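Local structure of type I polyketide synthase PikAII (Streptomyces venezuelae, 3QP9) at residues A[350-354]-A[369-373]. The protein probably epimerises the alpha-substituent of polyketide intermediates as a C2-type ketoreductase domain of a modular synthase, a class that has lost reductase activity. Sequence-based numbering, arbitrary orientation.
Sequences PPTVD and VVTAK
K373 reaches from helix 363-386 to the carbonyls of P350 and P351 in the loop that follows strand 343-348, within the Rossmann-fold ketoreductase domain. Its CG is anti to its own carbonyl carbon (chi1 -73°), and further bends at chi2 and chi3 carry the chain toward the loop carbonyls, crossing P350 at about a right angle. K373 NZ donates to P351 O at 2.8 Å, approaching from above the carbonyl plane, 55° out of it, with a C=O...N angle of 121°. A weak, longer bond links K373 NZ to P350 O at 3.3 Å, and a water accepts from it and also bonds T352 OG1. The amine nitrogen thus has three oxygen partners, two carbonyls and a water. Further along, V353 turns its methyls onto the helix: V353 CG1 lies 3.7 Å from both A372 CB and K373 CD, bridging the two residues. Side chains of Y415 and T419 on helix 413-426 also touch K373, and Y415 also meets V353. At V369, CG1 is anti to the backbone N and presses against V353 CG2 at 3.5 Å, tighter than usual carbon-carbon contact.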
# COMPACT_ATOMS: atom_id res chain seq x y z
N PRO A 350 -4.47 -9.06 9.36
CA PRO A 350 -4.96 -9.90 8.28
C PRO A 350 -4.02 -11.02 7.97
O PRO A 350 -2.82 -10.93 8.24
CB PRO A 350 -5.09 -8.94 7.09
CG PRO A 350 -4.18 -7.80 7.39
CD PRO A 350 -4.32 -7.65 8.91
N PRO A 351 -4.58 -12.10 7.40
CA PRO A 351 -3.77 -13.30 7.17
C PRO A 351 -2.61 -13.06 6.22
O PRO A 351 -2.62 -12.16 5.35
CB PRO A 351 -4.81 -14.36 6.69
CG PRO A 351 -5.94 -13.60 6.16
CD PRO A 351 -5.99 -12.29 7.00
N THR A 352 -1.59 -13.87 6.39
CA THR A 352 -0.50 -13.82 5.47
C THR A 352 -0.99 -14.40 4.12
O THR A 352 -1.97 -15.12 4.05
CB THR A 352 0.78 -14.37 6.14
OG1 THR A 352 1.92 -13.62 5.68
CG2 THR A 352 0.94 -15.81 5.89
N VAL A 353 -0.36 -13.99 3.03
CA VAL A 353 -0.78 -14.42 1.69
C VAL A 353 0.49 -14.87 0.96
O VAL A 353 1.58 -14.45 1.33
CB VAL A 353 -1.46 -13.23 0.93
CG1 VAL A 353 -2.62 -12.64 1.76
CG2 VAL A 353 -0.44 -12.10 0.65
N ASP A 354 0.38 -15.70 -0.06
CA ASP A 354 1.56 -16.00 -0.90
C ASP A 354 1.72 -15.05 -2.06
O ASP A 354 0.75 -14.60 -2.65
CB ASP A 354 1.64 -17.47 -1.39
CG ASP A 354 0.29 -18.15 -1.50
OD1 ASP A 354 -0.30 -18.17 -2.62
OD2 ASP A 354 -0.16 -18.69 -0.46
N VAL A 369 -5.60 -11.61 -3.40
CA VAL A 369 -4.63 -11.29 -2.38
C VAL A 369 -5.06 -9.94 -1.80
O VAL A 369 -4.92 -9.73 -0.58
CB VAL A 369 -3.15 -11.26 -2.91
CG1 VAL A 369 -2.22 -10.54 -1.92
CG2 VAL A 369 -2.60 -12.68 -3.26
N VAL A 370 -5.59 -9.05 -2.65
CA VAL A 370 -6.09 -7.75 -2.16
C VAL A 370 -7.24 -7.98 -1.14
O VAL A 370 -7.35 -7.33 -0.08
CB VAL A 370 -6.55 -6.87 -3.36
CG1 VAL A 370 -7.38 -5.62 -2.86
CG2 VAL A 370 -5.30 -6.50 -4.28
N THR A 371 -8.08 -8.98 -1.46
CA THR A 371 -9.25 -9.28 -0.62
C THR A 371 -8.76 -9.76 0.76
O THR A 371 -9.18 -9.22 1.77
CB THR A 371 -10.23 -10.27 -1.30
OG1 THR A 371 -10.64 -9.72 -2.56
CG2 THR A 371 -11.47 -10.50 -0.36
N ALA A 372 -7.83 -10.71 0.78
CA ALA A 372 -7.32 -11.21 2.05
C ALA A 372 -6.66 -10.14 2.93
O ALA A 372 -6.66 -10.30 4.17
CB ALA A 372 -6.35 -12.35 1.81
N LYS A 373 -6.06 -9.11 2.32
CA LYS A 373 -5.30 -8.13 3.09
C LYS A 373 -6.12 -6.89 3.42
O LYS A 373 -5.97 -6.26 4.49
CB LYS A 373 -3.97 -7.72 2.43
CG LYS A 373 -2.82 -8.71 2.43
CD LYS A 373 -2.57 -9.46 3.74
CE LYS A 373 -1.40 -8.93 4.51
NZ LYS A 373 -1.05 -9.83 5.65
O HOH W 1 1.53 -10.94 5.63